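PDB 7A9J: Cfl from Pectobacterium brasiliense, which acts as a coronafacic acid ligase of the ATP-dependent AMP-binding family, probably activating a carboxylic acid with ATP for amide formation. Local coordinates for residues A40-N45 and G253-L258; S76-N81 and V100-K105; L212-I217 and A249-Y254; N218-K223 and E304-A309. The protein carries 1 engineered substitution. All coordinates share one frame; numbering follows the deposited sequence.

Contact 1 of 4, residues A40-N45 and G253-L258; sequences AVKSIN and GYSVLL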
loop_
_atom_site.group_PDB
_atom_site.type_symbol
_atom_site.label_atom_id
_atom_site.label_comp_id
_atom_site.label_asym_id
_atom_site.label_seq_id
_atom_site.Cartn_x
_atom_site.Cartn_y
_atom_site.Cartn_z
ATOM N N ALA A 40 7.454 -6.086 21.153
ATOM C CA ALA A 40 7.546 -5.209 19.989
ATOM C C ALA A 40 7.040 -5.898 18.718
ATOM O O ALA A 40 6.346 -5.261 17.906
ATOM C CB ALA A 40 8.981 -4.742 19.773
ATOM N N VAL A 41 7.402 -7.151 18.467
ATOM C CA VAL A 41 7.079 -7.868 17.229
ATOM C C VAL A 41 6.669 -9.274 17.612
ATOM O O VAL A 41 7.252 -9.876 18.524
ATOM C CB VAL A 41 8.261 -7.937 16.225
ATOM C CG1 VAL A 41 7.732 -8.241 14.771
ATOM C CG2 VAL A 41 8.998 -6.626 16.230
ATOM N N LYS A 42 5.675 -9.800 16.930
ATOM C CA LYS A 42 5.276 -11.176 17.149
ATOM C C LYS A 42 4.922 -11.821 15.824
ATOM O O LYS A 42 4.640 -11.155 14.824
ATOM C CB LYS A 42 4.165 -11.289 18.190
ATOM C CG LYS A 42 2.817 -10.876 17.769
ATOM C CD LYS A 42 2.031 -10.341 18.987
ATOM C CE LYS A 42 0.539 -10.223 18.676
ATOM N NZ LYS A 42 -0.251 -9.989 19.918
ATOM N N SER A 43 5.030 -13.137 15.817
ATOM C CA SER A 43 4.603 -13.950 14.698
ATOM C C SER A 43 3.711 -14.990 15.315
ATOM O O SER A 43 3.387 -14.907 16.511
ATOM C CB SER A 43 5.773 -14.573 13.931
ATOM O OG SER A 43 6.552 -15.368 14.805
ATOM N N ILE A 44 3.287 -15.972 14.536
ATOM C CA ILE A 44 2.474 -17.007 15.133
ATOM C C ILE A 44 3.278 -17.781 16.181
ATOM O O ILE A 44 2.734 -18.184 17.205
ATOM C CB ILE A 44 1.913 -17.944 14.060
ATOM C CG1 ILE A 44 0.854 -17.177 13.259
ATOM C CG2 ILE A 44 1.337 -19.186 14.693
ATOM C CD1 ILE A 44 0.153 -18.008 12.259
ATOM N N ASN A 45 4.570 -18.005 15.937
ATOM C CA ASN A 45 5.362 -18.858 16.834
ATOM C C ASN A 45 6.455 -18.151 17.615
ATOM O O ASN A 45 7.180 -18.819 18.375
ATOM C CB ASN A 45 5.992 -19.991 16.043
ATOM C CG ASN A 45 4.964 -20.831 15.405
ATOM O OD1 ASN A 45 3.996 -21.225 16.066
ATOM N ND2 ASN A 45 5.094 -21.041 14.098
ATOM N N GLY A 253 4.317 2.587 20.349
ATOM C CA GLY A 253 4.360 1.562 21.386
ATOM C C GLY A 253 3.469 0.363 21.147
ATOM O O GLY A 253 3.298 -0.455 22.070
ATOM N N TYR A 254 2.932 0.209 19.937
ATOM C CA TYR A 254 2.147 -0.966 19.597
ATOM C C TYR A 254 3.058 -2.112 19.209
ATOM O O TYR A 254 4.205 -1.897 18.806
ATOM C CB TYR A 254 1.246 -0.637 18.400
ATOM C CG TYR A 254 0.324 0.557 18.572
ATOM C CD1 TYR A 254 -0.097 0.946 19.831
ATOM C CD2 TYR A 254 -0.155 1.254 17.428
ATOM C CE1 TYR A 254 -0.961 2.039 19.987
ATOM C CE2 TYR A 254 -1.002 2.368 17.564
ATOM C CZ TYR A 254 -1.415 2.716 18.852
ATOM O OH TYR A 254 -2.258 3.791 19.041
ATOM N N SER A 255 2.562 -3.351 19.344
ATOM C CA SER A 255 3.319 -4.448 18.770
ATOM C C SER A 255 2.941 -4.584 17.309
ATOM O O SER A 255 1.894 -4.108 16.869
ATOM C CB SER A 255 3.090 -5.782 19.485
ATOM O OG SER A 255 1.733 -6.162 19.372
ATOM N N VAL A 256 3.816 -5.231 16.553
ATOM C CA VAL A 256 3.593 -5.486 15.136
ATOM C C VAL A 256 3.533 -6.997 14.956
ATOM O O VAL A 256 4.421 -7.732 15.418
ATOM C CB VAL A 256 4.708 -4.879 14.263
ATOM C CG1 VAL A 256 4.565 -5.318 12.773
ATOM C CG2 VAL A 256 4.738 -3.353 14.409
ATOM N N LEU A 257 2.498 -7.456 14.284
ATOM C CA LEU A 257 2.306 -8.864 13.950
ATOM C C LEU A 257 2.835 -9.103 12.560
ATOM O O LEU A 257 2.394 -8.429 11.623
ATOM C CB LEU A 257 0.823 -9.237 14.013
ATOM C CG LEU A 257 0.457 -10.634 13.486
ATOM C CD1 LEU A 257 1.052 -11.773 14.382
ATOM C CD2 LEU A 257 -1.121 -10.709 13.443
ATOM N N LEU A 258 3.790 -10.035 12.428
ATOM C CA LEU A 258 4.326 -10.421 11.131
ATOM C C LEU A 258 3.815 -11.786 10.698
ATOM O O LEU A 258 3.901 -12.765 11.439
ATOM C CB LEU A 258 5.857 -10.440 11.141
ATOM C CG LEU A 258 6.483 -9.060 11.355
ATOM C CD1 LEU A 258 8.038 -9.249 11.264
ATOM C CD2 LEU A 258 6.055 -8.034 10.301
HETATM O O HOH W 1 3.648 -15.451 11.635
#
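A40, V41 and K42 run beside S255, V256 and L257 as neighbouring parallel strands, their short axes inclined at 24°, with V41 paired to V256 and K42 to L257. Three backbone bonds stitch them. V256 N gives to A40 O and K42 N to V256 O, both at 2.9 Å. L258 N gives to K42 O at 2.8 Å, and this last bond is nearly straight, with 173° at the hydrogen. Further along, the link is carried on by water 1, which accepts from I44 N at 3.0 Å and donates to L258 O at 2.7 Å. V41 and V256 project from one face of the sheet. With CG1 of V41 anti to its own nitrogen (chi1 -160°), that methyl comes down beside the leucine two places beyond V256: V41 CG1 meets L258 CD1 at 3.7 Å, the two side chains crossing at a slant. F83 of helix 83-95 packs on both of them, and L53 of helix 50-66 lies against V41. On the other face K42 brings its aliphatic chain to the contact, K42 CG resting 3.9 Å from L257 CD1, while T274 of helix 267-274 also touches L257. On the far edge of the 40-42 strand A40 and V41 both face I48, a classic beta bulge. The polar work here is therefore done by peptide groups and one water, whereas the closest side-chain meetings are between hydrocarbon groups; K42 adds its methylenes, not its charge, to the join.

Contact 2 of 4, residues S76-N81 and V100-K105; sequences SIHMGN and VPLSLK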
loop_
_atom_site.group_PDB
_atom_site.type_symbol
_atom_site.label_atom_id
_atom_site.label_comp_id
_atom_site.label_asym_id
_atom_site.label_seq_id
_atom_site.Cartn_x
_atom_site.Cartn_y
_atom_site.Cartn_z
ATOM N N SER A 76 21.426 -3.535 -0.156
ATOM C CA SER A 76 20.195 -4.109 -0.716
ATOM C C SER A 76 19.640 -5.138 0.258
ATOM O O SER A 76 20.389 -5.951 0.793
ATOM C CB SER A 76 20.478 -4.766 -2.064
ATOM O OG SER A 76 20.666 -3.780 -3.049
ATOM N N ILE A 77 18.330 -5.093 0.500
ATOM C CA ILE A 77 17.687 -5.951 1.484
ATOM C C ILE A 77 16.610 -6.737 0.758
ATOM O O ILE A 77 15.795 -6.166 0.014
ATOM C CB ILE A 77 17.074 -5.138 2.643
ATOM C CG1 ILE A 77 18.165 -4.320 3.344
ATOM C CG2 ILE A 77 16.487 -6.101 3.663
ATOM C CD1 ILE A 77 17.646 -3.485 4.505
ATOM N N HIS A 78 16.578 -8.022 1.003
ATOM C CA HIS A 78 15.796 -8.854 0.082
ATOM C C HIS A 78 15.298 -10.045 0.909
ATOM O O HIS A 78 15.900 -11.104 0.909
ATOM C CB HIS A 78 16.677 -9.260 -1.100
ATOM C CG HIS A 78 15.987 -10.034 -2.191
ATOM N ND1 HIS A 78 16.600 -11.115 -2.810
ATOM C CD2 HIS A 78 14.822 -9.825 -2.868
ATOM C CE1 HIS A 78 15.814 -11.573 -3.769
ATOM N NE2 HIS A 78 14.752 -10.787 -3.857
ATOM N N MET A 79 14.193 -9.851 1.645
ATOM C CA MET A 79 13.723 -10.918 2.525
ATOM C C MET A 79 12.233 -10.782 2.849
ATOM O O MET A 79 11.622 -9.706 2.699
ATOM C CB MET A 79 14.552 -10.976 3.806
ATOM C CG MET A 79 14.441 -9.858 4.718
ATOM S SD MET A 79 15.460 -10.111 6.286
ATOM C CE MET A 79 17.119 -10.455 5.668
ATOM N N GLY A 80 11.641 -11.937 3.183
ATOM C CA GLY A 80 10.246 -12.006 3.592
ATOM C C GLY A 80 10.076 -11.497 5.015
ATOM O O GLY A 80 11.010 -10.990 5.633
ATOM N N ASN A 81 8.833 -11.530 5.513
ATOM C CA ASN A 81 8.566 -10.884 6.797
ATOM C C ASN A 81 9.235 -11.679 7.935
ATOM O O ASN A 81 8.929 -12.851 8.124
ATOM C CB ASN A 81 7.078 -10.847 7.057
ATOM C CG ASN A 81 6.352 -10.005 6.024
ATOM O OD1 ASN A 81 6.978 -9.301 5.217
ATOM N ND2 ASN A 81 5.032 -10.249 5.912
ATOM N N VAL A 100 18.045 -0.393 0.788
ATOM C CA VAL A 100 17.439 -0.456 -0.560
ATOM C C VAL A 100 16.591 -1.722 -0.589
ATOM O O VAL A 100 17.085 -2.797 -0.939
ATOM C CB VAL A 100 18.492 -0.475 -1.685
ATOM C CG1 VAL A 100 17.776 -0.375 -3.065
ATOM C CG2 VAL A 100 19.496 0.646 -1.517
ATOM N N PRO A 101 15.312 -1.643 -0.216
ATOM C CA PRO A 101 14.480 -2.836 -0.176
ATOM C C PRO A 101 14.177 -3.337 -1.592
ATOM O O PRO A 101 13.878 -2.550 -2.520
ATOM C CB PRO A 101 13.211 -2.367 0.550
ATOM C CG PRO A 101 13.493 -0.973 1.041
ATOM C CD PRO A 101 14.653 -0.428 0.303
ATOM N N LEU A 102 14.337 -4.644 -1.782
ATOM C CA LEU A 102 14.107 -5.298 -3.075
ATOM C C LEU A 102 12.822 -6.104 -2.994
ATOM O O LEU A 102 12.771 -7.132 -2.315
ATOM C CB LEU A 102 15.259 -6.218 -3.477
ATOM C CG LEU A 102 16.609 -5.523 -3.501
ATOM C CD1 LEU A 102 17.749 -6.552 -3.760
ATOM C CD2 LEU A 102 16.575 -4.408 -4.513
ATOM N N SER A 103 11.811 -5.660 -3.747
ATOM C CA SER A 103 10.485 -6.224 -3.636
ATOM C C SER A 103 10.510 -7.712 -3.976
ATOM O O SER A 103 11.282 -8.169 -4.822
ATOM C CB SER A 103 9.531 -5.458 -4.607
ATOM O OG SER A 103 8.512 -6.297 -5.095
ATOM N N LEU A 104 9.699 -8.496 -3.262
ATOM C CA LEU A 104 9.641 -9.921 -3.523
ATOM C C LEU A 104 8.972 -10.253 -4.851
ATOM O O LEU A 104 9.022 -11.413 -5.265
ATOM C CB LEU A 104 8.911 -10.649 -2.387
ATOM C CG LEU A 104 9.357 -10.302 -0.950
ATOM C CD1 LEU A 104 8.702 -11.254 0.076
ATOM C CD2 LEU A 104 10.895 -10.322 -0.833
ATOM N N LYS A 105 8.339 -9.276 -5.519
ATOM C CA LYS A 105 7.747 -9.500 -6.819
ATOM C C LYS A 105 8.771 -9.416 -7.936
ATOM O O LYS A 105 8.462 -9.839 -9.029
ATOM C CB LYS A 105 6.608 -8.489 -7.075
ATOM C CG LYS A 105 5.666 -8.381 -5.839
ATOM C CD LYS A 105 4.185 -8.271 -6.212
ATOM C CE LYS A 105 3.320 -8.308 -4.947
ATOM N NZ LYS A 105 3.597 -9.516 -4.095
HETATM O O HOH W 2 12.467 -10.828 -5.565
#
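H78 swings its ring anti to the backbone N (chi1 -176°), and L102 sets CG anti to its carbonyl carbon (chi1 -55°), so that imidazole and leucine cross at about a right angle. H78 CD2 comes edge-on to the backbone of L102, 3.4 Å from L102 O and close to the ring plane, with L102 CB 3.7 Å from the same carbon. In plane at the ring edge, too, water 2 lies 2.9 Å from H78 NE2, and the water in turn donates to S103 O at 3.0 Å; H78 ND1 is bonded to Y123 OH. Both ring nitrogens thus have partners, which should hold the ring's rotation. Further back L102 CD1 lies 3.7 Å from S76 CB, and V111 and L114 of helix 108-117 close over the leucine. The backbones are joined by I77 N to V100 O at 3.0 Å and L102 N to I77 O at 2.8 Å. Beyond the strands the end of L104 approaches the first segment, L104 CD1 reaching 3.9 Å from G80 CA. M79 N, by contrast, is buried with no partner in the model. A phosphate ion, probably from the crystallisation liquor, sits near G80. Strand 74-78, helix 83-95 and strand 98-101 form a beta-alpha-beta crossover in a five-stranded parallel sheet, and this contact joins its two strands at their C-terminal ends, where the loops begin.

Contact 3 of 4, residues L212-I217 and A249-Y254; sequences LTKVTI and ALQKGY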
loop_
_atom_site.group_PDB
_atom_site.type_symbol
_atom_site.label_atom_id
_atom_site.label_comp_id
_atom_site.label_asym_id
_atom_site.label_seq_id
_atom_site.Cartn_x
_atom_site.Cartn_y
_atom_site.Cartn_z
ATOM N N LEU A 212 3.309 11.179 9.149
ATOM C CA LEU A 212 2.054 11.048 8.391
ATOM C C LEU A 212 1.401 9.709 8.712
ATOM O O LEU A 212 0.190 9.631 8.965
ATOM C CB LEU A 212 2.292 11.125 6.883
ATOM C CG LEU A 212 2.674 12.531 6.399
ATOM C CD1 LEU A 212 3.313 12.446 5.019
ATOM C CD2 LEU A 212 1.371 13.437 6.355
ATOM N N THR A 213 2.193 8.639 8.698
ATOM C CA THR A 213 1.611 7.313 8.869
ATOM C C THR A 213 1.018 7.136 10.268
ATOM O O THR A 213 -0.003 6.462 10.425
ATOM C CB THR A 213 2.707 6.244 8.603
ATOM O OG1 THR A 213 3.260 6.539 7.288
ATOM C CG2 THR A 213 2.073 4.860 8.597
ATOM N N LYS A 214 1.691 7.675 11.290
ATOM C CA LYS A 214 1.190 7.566 12.668
ATOM C C LYS A 214 -0.257 8.009 12.789
ATOM O O LYS A 214 -1.031 7.346 13.489
ATOM C CB LYS A 214 2.023 8.411 13.642
ATOM C CG LYS A 214 3.317 7.698 14.018
ATOM C CD LYS A 214 4.257 8.686 14.803
ATOM C CE LYS A 214 3.683 9.297 16.035
ATOM N NZ LYS A 214 4.827 10.015 16.769
ATOM N N VAL A 215 -0.644 9.093 12.071
ATOM C CA VAL A 215 -2.027 9.640 12.101
ATOM C C VAL A 215 -3.042 8.640 11.552
ATOM O O VAL A 215 -4.238 8.758 11.831
ATOM C CB VAL A 215 -2.098 11.007 11.285
ATOM C CG1 VAL A 215 -3.523 11.630 11.308
ATOM C CG2 VAL A 215 -1.103 11.962 11.895
ATOM N N THR A 216 -2.603 7.681 10.737
ATOM C CA THR A 216 -3.496 6.711 10.127
ATOM C C THR A 216 -3.592 5.403 10.894
ATOM O O THR A 216 -4.400 4.538 10.499
ATOM C CB THR A 216 -3.085 6.377 8.676
ATOM O OG1 THR A 216 -1.980 5.485 8.667
ATOM C CG2 THR A 216 -2.747 7.674 7.864
ATOM N N ILE A 217 -2.891 5.274 12.025
ATOM C CA ILE A 217 -2.953 4.005 12.750
ATOM C C ILE A 217 -3.693 4.260 14.053
ATOM O O ILE A 217 -3.087 4.746 15.033
ATOM C CB ILE A 217 -1.564 3.439 13.053
ATOM C CG1 ILE A 217 -0.733 3.315 11.777
ATOM C CG2 ILE A 217 -1.740 2.039 13.815
ATOM C CD1 ILE A 217 0.662 2.759 12.031
ATOM N N ALA A 249 3.999 2.186 14.066
ATOM C CA ALA A 249 3.373 1.405 15.125
ATOM C C ALA A 249 4.318 1.252 16.320
ATOM O O ALA A 249 3.930 1.462 17.456
ATOM C CB ALA A 249 3.010 -0.014 14.656
ATOM N N LEU A 250 5.570 0.883 16.050
ATOM C CA LEU A 250 6.548 0.721 17.129
ATOM C C LEU A 250 6.768 2.028 17.864
ATOM O O LEU A 250 6.795 2.035 19.094
ATOM C CB LEU A 250 7.863 0.164 16.570
ATOM C CG LEU A 250 7.733 -1.247 15.987
ATOM C CD1 LEU A 250 9.057 -1.649 15.263
ATOM C CD2 LEU A 250 7.440 -2.248 17.113
ATOM N N GLN A 251 6.847 3.150 17.145
ATOM C CA GLN A 251 6.981 4.457 17.796
ATOM C C GLN A 251 5.766 4.853 18.624
ATOM O O GLN A 251 5.914 5.527 19.644
ATOM C CB GLN A 251 7.228 5.556 16.786
ATOM C CG GLN A 251 8.597 5.490 16.283
ATOM C CD GLN A 251 8.830 6.637 15.246
ATOM O OE1 GLN A 251 8.299 7.771 15.376
ATOM N NE2 GLN A 251 9.573 6.322 14.249
ATOM N N LYS A 252 4.596 4.354 18.286
ATOM C CA LYS A 252 3.435 4.546 19.167
ATOM C C LYS A 252 3.365 3.511 20.290
ATOM O O LYS A 252 2.434 3.561 21.114
ATOM C CB LYS A 252 2.168 4.486 18.288
ATOM C CG LYS A 252 2.092 5.683 17.333
ATOM C CD LYS A 252 0.760 5.769 16.459
ATOM C CE LYS A 252 -0.348 6.252 17.326
ATOM N NZ LYS A 252 -1.456 6.494 16.485
ATOM N N GLY A 253 4.317 2.587 20.349
ATOM C CA GLY A 253 4.360 1.562 21.386
ATOM C C GLY A 253 3.469 0.363 21.147
ATOM O O GLY A 253 3.298 -0.455 22.070
ATOM N N TYR A 254 2.932 0.209 19.937
ATOM C CA TYR A 254 2.147 -0.966 19.597
ATOM C C TYR A 254 3.058 -2.112 19.209
ATOM O O TYR A 254 4.205 -1.897 18.806
ATOM C CB TYR A 254 1.246 -0.637 18.400
ATOM C CG TYR A 254 0.324 0.557 18.572
ATOM C CD1 TYR A 254 -0.097 0.946 19.831
ATOM C CD2 TYR A 254 -0.155 1.254 17.428
ATOM C CE1 TYR A 254 -0.961 2.039 19.987
ATOM C CE2 TYR A 254 -1.002 2.368 17.564
ATOM C CZ TYR A 254 -1.415 2.716 18.852
ATOM O OH TYR A 254 -2.258 3.791 19.041
HETATM O O HOH W 3 7.108 9.146 17.711
HETATM O O HOH W 4 4.612 8.370 19.201
#
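A249, in the last turn of helix 240-251, meets the tip of I217, whose CD1 stands 4.0 Å from A249 N. Two residues on, Q251 talks to K214 through solvent: water 3 accepts from K214 NZ at 2.6 Å and donates to Q251 OE1 at 3.0 Å, while water 4 ties the same ammonium to Q251 O. K252 carries the direct polar contact. Its chain bends at chi3 (76°), which turns the ammonium into the end of the other helix, where K252 NZ gives to I217 O at 2.8 Å and to K214 O at 3.1 Å. K214 O also takes I217 N, the bond that closes a type I turn, and its two donors arrive from opposite faces of the carbonyl plane. On the way the aliphatic stems of K252 and K214 cross at a slant, K252 CD 4.0 Å from K214 CG, with the charged ends parted. G253, with positive phi, ends the helix: G253 N returns to L250 O and Y254 N to A249 O. Y254 then brings its ring back under the lysine, K252 CB sitting 3.9 Å above one face and over the centre, while I217 CG2 comes to the edge at Y254 CE2, 3.8 Å away. A positive charge among these carbonyls would suit the negative end of helix 203-214. One residue before K214, T213 packs on L244 and P342, both lining the pocket of the bound indenone carboxylic acid, so the contact joins the ends of two helices near that site, one closed by a Schellman motif and the other reached at its end by the ammonium of K252.

Contact 4 of 4, residues N218-K223 and E304-A309; sequences NPRLPK and ETVCVA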
loop_
_atom_site.group_PDB
_atom_site.type_symbol
_atom_site.label_atom_id
_atom_site.label_comp_id
_atom_site.label_asym_id
_atom_site.label_seq_id
_atom_site.Cartn_x
_atom_site.Cartn_y
_atom_site.Cartn_z
ATOM N N ASN A 218 -4.960 3.869 14.097
ATOM C CA ASN A 218 -5.867 4.272 15.176
ATOM C C ASN A 218 -6.672 3.056 15.611
ATOM O O ASN A 218 -7.887 2.977 15.408
ATOM C CB ASN A 218 -6.768 5.441 14.723
ATOM C CG ASN A 218 -5.987 6.614 14.289
ATOM O OD1 ASN A 218 -5.314 7.246 15.102
ATOM N ND2 ASN A 218 -6.094 6.980 12.985
ATOM N N PRO A 219 -6.023 2.106 16.306
ATOM C CA PRO A 219 -6.777 0.983 16.875
ATOM C C PRO A 219 -7.771 1.496 17.903
ATOM O O PRO A 219 -7.555 2.522 18.552
ATOM C CB PRO A 219 -5.690 0.112 17.564
ATOM C CG PRO A 219 -4.459 0.998 17.673
ATOM C CD PRO A 219 -4.602 2.145 16.711
ATOM N N ARG A 220 -8.785 0.694 18.171
ATOM C CA ARG A 220 -9.712 1.101 19.216
ATOM C C ARG A 220 -9.136 0.817 20.595
ATOM O O ARG A 220 -8.178 0.062 20.754
ATOM C CB ARG A 220 -11.055 0.389 19.073
ATOM C CG ARG A 220 -11.762 0.634 17.714
ATOM C CD ARG A 220 -13.138 -0.015 17.768
ATOM N NE ARG A 220 -14.048 0.421 16.728
ATOM C CZ ARG A 220 -15.327 0.059 16.689
ATOM N NH1 ARG A 220 -15.797 -0.730 17.645
ATOM N NH2 ARG A 220 -16.134 0.483 15.716
ATOM N N LEU A 221 -9.703 1.491 21.582
ATOM C CA LEU A 221 -9.373 1.214 22.971
ATOM C C LEU A 221 -9.752 -0.234 23.291
ATOM O O LEU A 221 -10.896 -0.632 23.038
ATOM C CB LEU A 221 -10.135 2.191 23.879
ATOM C CG LEU A 221 -9.846 2.181 25.369
ATOM C CD1 LEU A 221 -8.424 2.662 25.646
ATOM C CD2 LEU A 221 -10.888 2.965 26.223
ATOM N N PRO A 222 -8.833 -1.053 23.799
ATOM C CA PRO A 222 -9.196 -2.431 24.158
ATOM C C PRO A 222 -10.186 -2.452 25.307
ATOM O O PRO A 222 -10.319 -1.494 26.066
ATOM C CB PRO A 222 -7.864 -3.085 24.559
ATOM C CG PRO A 222 -6.888 -1.971 24.714
ATOM C CD PRO A 222 -7.380 -0.821 23.863
ATOM N N LYS A 223 -10.924 -3.552 25.400
ATOM C CA LYS A 223 -11.896 -3.684 26.476
ATOM C C LYS A 223 -11.297 -4.337 27.720
ATOM O O LYS A 223 -11.748 -4.043 28.834
ATOM C CB LYS A 223 -13.130 -4.459 25.980
ATOM C CG LYS A 223 -14.346 -4.419 26.926
ATOM C CD LYS A 223 -15.534 -3.607 26.367
ATOM C CE LYS A 223 -16.707 -3.546 27.365
ATOM N NZ LYS A 223 -17.926 -2.841 26.816
ATOM N N GLU A 304 -14.654 -5.184 15.992
ATOM C CA GLU A 304 -13.808 -4.304 16.797
ATOM C C GLU A 304 -12.466 -3.983 16.133
ATOM O O GLU A 304 -11.661 -3.244 16.713
ATOM C CB GLU A 304 -13.529 -4.921 18.163
ATOM C CG GLU A 304 -14.733 -5.023 19.099
ATOM C CD GLU A 304 -15.192 -3.660 19.582
ATOM O OE1 GLU A 304 -16.415 -3.474 19.747
ATOM O OE2 GLU A 304 -14.329 -2.770 19.796
ATOM N N THR A 305 -12.193 -4.549 14.964
ATOM C CA THR A 305 -10.896 -4.403 14.314
ATOM C C THR A 305 -10.923 -3.239 13.337
ATOM O O THR A 305 -11.893 -3.063 12.587
ATOM C CB THR A 305 -10.526 -5.684 13.567
ATOM O OG1 THR A 305 -10.641 -6.806 14.467
ATOM C CG2 THR A 305 -9.061 -5.597 12.994
ATOM N N VAL A 306 -9.868 -2.444 13.347
ATOM C CA VAL A 306 -9.789 -1.276 12.465
ATOM C C VAL A 306 -9.023 -1.723 11.238
ATOM O O VAL A 306 -7.874 -2.141 11.345
ATOM C CB VAL A 306 -9.081 -0.091 13.147
ATOM C CG1 VAL A 306 -8.865 1.075 12.143
ATOM C CG2 VAL A 306 -9.913 0.407 14.313
ATOM N N CYS A 307 -9.660 -1.663 10.072
ATOM C CA CYS A 307 -9.035 -2.111 8.826
ATOM C C CYS A 307 -8.823 -0.935 7.879
ATOM O O CYS A 307 -9.724 -0.107 7.707
ATOM C CB CYS A 307 -9.921 -3.161 8.129
ATOM S SG CYS A 307 -10.049 -4.644 9.222
ATOM N N VAL A 308 -7.651 -0.876 7.253
ATOM C CA VAL A 308 -7.243 0.254 6.421
ATOM C C VAL A 308 -6.855 -0.290 5.052
ATOM O O VAL A 308 -5.818 -0.955 4.915
ATOM C CB VAL A 308 -6.084 1.057 7.037
ATOM C CG1 VAL A 308 -5.686 2.194 6.073
ATOM C CG2 VAL A 308 -6.450 1.616 8.450
ATOM N N ALA A 309 -7.629 0.077 4.018
ATOM C CA ALA A 309 -7.348 -0.349 2.650
ATOM C C ALA A 309 -6.453 0.709 2.013
ATOM O O ALA A 309 -6.804 1.889 1.992
ATOM C CB ALA A 309 -8.663 -0.472 1.827
HETATM O O HOH W 5 -9.050 -1.882 17.177
#
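R220 and E304 share water 5, which accepts from R220 N at 2.8 Å and donates to E304 O at 3.0 Å. It is a water-mediated backbone bridge between the loop after helix 203-214 and the approach to strand 306-311, a parallel strand of the AMP-binding domain. The side chains of the same two residues make a second, looser link. R220 runs extended from CG to NE, and E304 folds at chi2 (-69°) to bring its carboxylate back toward the loop. R220 NH1 then faces E304 OE2 at 3.3 Å, at the edge of the guanidinium, in a salt bridge whose hydrogen bond is weak. Guanidinium and carboxylate planes are turned 75° against each other, so the two groups do not pair side by side. R220 CD meanwhile lies 3.7 Å from E304 O, and H329 packs on the arginine. Both charged residues are exposed, and solvent probably weakens their attraction. The buried part of the contact is V306, whose CG2 methyl meets the loop at N218, P219 and R220; W278 and Q331 pack on this valine too. R220 CG covers that methyl at 3.9 Å. P219 CA also approaches V306 CG2, and P219 packs on P229 and Y254, while the side-chain amide of N218 is held by V215 O and Y345 OH. The backbone oxygen of N218 faces the valine, with N218 O 3.5 Å from V306 CG2.

Overall arrangement
Contacts 1 and 2 are buried strand pairings, held by parallel backbone bonds and packed by largely apolar side chains, though the H78 ring takes part in contact 2; they belong to different sheets but touch where L258 meets N81. Contact 3 is partly buried and contact 4 lies at the surface, and there lysine and arginine side chains, with bridging waters, replace strand pairing. Residues 253-254 belong to both contact 1 and contact 3: helix 240-251 leads through them into strand 255-257. The first segments of contacts 3 and 4 are consecutive, 212-217 and 218-223, and the two contacts meet where Y254 packs on P219, with centres about 13 Å apart. Contact 2 stands furthest from contact 4, their nearest atoms about 14 Å apart.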